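PDB 6K9Z: galactose-1-phosphate uridylyltransferase, which transfers the uridylyl group between UDP-glucose and galactose 1-phosphate in galactose metabolism. Local coordinates for the interface of chains A and B. Numbering follows the deposited sequence. Chains: chain A/B, Galactose-1-phosphate uridylyltransferase.

The interface of chains A and B. Residues chain A 12, 123, 144, 146, 150-152, 252; chain B 288-291.
The C-terminal end of helix 284-289 of chain B and the start of strand 291-294 wedge into chain A, in one half of a two-fold homodimer interface whose physiological role the structure alone does not prove. B:Leu291 buries the most surface of this patch. Its CG lies beside the backbone N, with chi1 skewed to -91°, and the extended branch drives CD1 among apolar side chains of the chain A sheet. There B:Leu291 CD1 meets A:Leu146 CD1 tip to tip at 3.6 Å and A:Leu123 CD2, also end-on, at 3.9 Å. A:Tyr144, a UDP-binding residue, runs past it in the opposite sense, which suggests that the interface backs onto the nucleotide pocket. The other methyl, CD2, turns toward A:Tyr12, with which B:Leu291 forms a parallel beta bridge.

B:Ser290, in a left-handed backbone conformation, makes the turn into that strand and packs its CB on A:Pro151 CB (3.9 Å). Just before it, B:Ala289 O accepts a nearly straight bond from A:Arg152 N (3.1 Å), approached from above the carbonyl plane. This carbonyl thus caps the first turn of helix 151-167, whose dipole may strengthen the bond. The A:Arg152 chain starts anti to its backbone N and bends at chi3, laying CD 3.4 Å from B:Gly288 O.

That oxygen is gripped by the iron ligand A:His252, which probably uses ND1 for the metal. An alanine here would remove the imidazole, and with it the bond to B:Gly288 O, and would probably weaken iron binding and loosen the end of helix 284-289. The tether is short: A:His252 NE2 donates to B:Gly288 O at 2.7 Å, the oxygen 3° from the imidazole plane and the N-H pointing almost down the C=O axis.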
loop_
_atom_site.group_PDB
_atom_site.type_symbol
_atom_site.label_atom_id
_atom_site.label_comp_id
_atom_site.label_asym_id
_atom_site.label_seq_id
_atom_site.Cartn_x
_atom_site.Cartn_y
_atom_site.Cartn_z
ATOM N N TYR A 12 7.189 9.975 0.472
ATOM C CA TYR A 12 6.818 11.296 -0.057
ATOM C C TYR A 12 5.335 11.381 -0.255
ATOM O O TYR A 12 4.706 10.450 -0.737
ATOM C CB TYR A 12 7.528 11.563 -1.391
ATOM C CG TYR A 12 9.020 11.598 -1.245
ATOM C CD1 TYR A 12 9.701 12.607 -0.563
ATOM C CD2 TYR A 12 9.748 10.567 -1.765
ATOM C CE1 TYR A 12 11.072 12.571 -0.402
ATOM C CE2 TYR A 12 11.125 10.544 -1.682
ATOM C CZ TYR A 12 11.780 11.528 -0.971
ATOM O OH TYR A 12 13.110 11.338 -0.965
ATOM N N LEU A 123 8.582 7.413 -13.669
ATOM C CA LEU A 123 7.686 6.366 -13.144
ATOM C C LEU A 123 6.532 6.160 -14.148
ATOM O O LEU A 123 5.651 7.050 -14.248
ATOM C CB LEU A 123 7.114 6.752 -11.780
ATOM C CG LEU A 123 6.163 5.702 -11.179
ATOM C CD1 LEU A 123 6.929 4.435 -10.780
ATOM C CD2 LEU A 123 5.433 6.260 -9.970
ATOM N N TYR A 144 4.817 9.788 -14.178
ATOM C CA TYR A 144 5.270 10.886 -13.308
ATOM C C TYR A 144 6.765 11.002 -13.536
ATOM O O TYR A 144 7.489 9.997 -13.353
ATOM C CB TYR A 144 5.010 10.624 -11.834
ATOM C CG TYR A 144 3.584 10.516 -11.349
ATOM C CD1 TYR A 144 2.489 11.019 -12.050
ATOM C CD2 TYR A 144 3.340 9.901 -10.117
ATOM C CE1 TYR A 144 1.204 10.919 -11.547
ATOM C CE2 TYR A 144 2.057 9.812 -9.603
ATOM C CZ TYR A 144 0.988 10.323 -10.316
ATOM O OH TYR A 144 -0.284 10.227 -9.859
ATOM N N LEU A 146 9.660 12.757 -11.775
ATOM C CA LEU A 146 9.736 13.219 -10.384
ATOM C C LEU A 146 11.119 13.732 -10.017
ATOM O O LEU A 146 12.138 13.231 -10.512
ATOM C CB LEU A 146 9.394 12.045 -9.475
ATOM C CG LEU A 146 8.005 11.429 -9.656
ATOM C CD1 LEU A 146 8.009 10.033 -9.065
ATOM C CD2 LEU A 146 6.971 12.331 -9.038
ATOM N N PRO A 150 10.961 7.182 -6.136
ATOM C CA PRO A 150 9.868 6.585 -5.363
ATOM C C PRO A 150 10.348 5.656 -4.246
ATOM O O PRO A 150 11.258 4.835 -4.470
ATOM C CB PRO A 150 9.139 5.791 -6.425
ATOM C CG PRO A 150 9.392 6.539 -7.720
ATOM C CD PRO A 150 10.834 7.005 -7.592
ATOM N N PRO A 151 9.805 5.773 -3.003
ATOM C CA PRO A 151 10.342 5.016 -1.871
ATOM C C PRO A 151 10.445 3.500 -2.093
ATOM O O PRO A 151 11.448 2.932 -1.660
ATOM C CB PRO A 151 9.420 5.377 -0.692
ATOM C CG PRO A 151 9.027 6.806 -1.040
ATOM C CD PRO A 151 8.828 6.791 -2.547
ATOM N N ARG A 152 9.482 2.885 -2.778
ATOM C CA ARG A 152 9.526 1.411 -2.949
ATOM C C ARG A 152 10.718 1.053 -3.844
ATOM O O ARG A 152 11.431 0.105 -3.562
ATOM C CB ARG A 152 8.221 0.883 -3.536
ATOM C CG ARG A 152 8.264 -0.617 -3.842
ATOM C CD ARG A 152 6.945 -1.313 -4.184
ATOM N NE ARG A 152 6.184 -1.268 -2.984
ATOM C CZ ARG A 152 6.324 -2.095 -1.983
ATOM N NH1 ARG A 152 7.104 -3.140 -2.083
ATOM N NH2 ARG A 152 5.608 -1.912 -0.889
ATOM N N HIS A 252 9.513 -0.795 -12.590
ATOM C CA HIS A 252 10.621 -0.584 -11.627
ATOM C C HIS A 252 11.888 -0.525 -12.479
ATOM O O HIS A 252 12.261 -1.569 -13.032
ATOM C CB HIS A 252 10.632 -1.727 -10.623
ATOM C CG HIS A 252 9.572 -1.597 -9.593
ATOM N ND1 HIS A 252 9.425 -2.524 -8.573
ATOM C CD2 HIS A 252 8.684 -0.604 -9.376
ATOM C CE1 HIS A 252 8.440 -2.111 -7.783
ATOM N NE2 HIS A 252 7.941 -0.949 -8.232
ATOM N N GLY B 288 2.473 0.290 -5.975
ATOM C CA GLY B 288 3.601 0.136 -6.940
ATOM C C GLY B 288 4.836 0.890 -6.520
ATOM O O GLY B 288 6.001 0.450 -6.889
ATOM N N ALA B 289 4.707 2.080 -5.915
ATOM C CA ALA B 289 5.851 3.003 -5.794
ATOM C C ALA B 289 6.029 3.544 -4.363
ATOM O O ALA B 289 6.999 4.245 -4.092
ATOM C CB ALA B 289 5.699 4.076 -6.803
ATOM N N SER B 290 5.079 3.264 -3.468
ATOM C CA SER B 290 5.028 3.914 -2.126
ATOM C C SER B 290 5.063 5.420 -2.299
ATOM O O SER B 290 5.686 6.121 -1.453
ATOM C CB SER B 290 6.076 3.454 -1.123
ATOM O OG SER B 290 5.954 2.066 -0.943
ATOM N N LEU B 291 4.329 5.923 -3.289
ATOM C CA LEU B 291 4.078 7.353 -3.529
ATOM C C LEU B 291 2.612 7.676 -3.243
ATOM O O LEU B 291 1.748 6.941 -3.709
ATOM C CB LEU B 291 4.252 7.724 -4.994
ATOM C CG LEU B 291 5.600 8.182 -5.473
ATOM C CD1 LEU B 291 5.431 8.621 -6.923
ATOM C CD2 LEU B 291 6.231 9.278 -4.641
#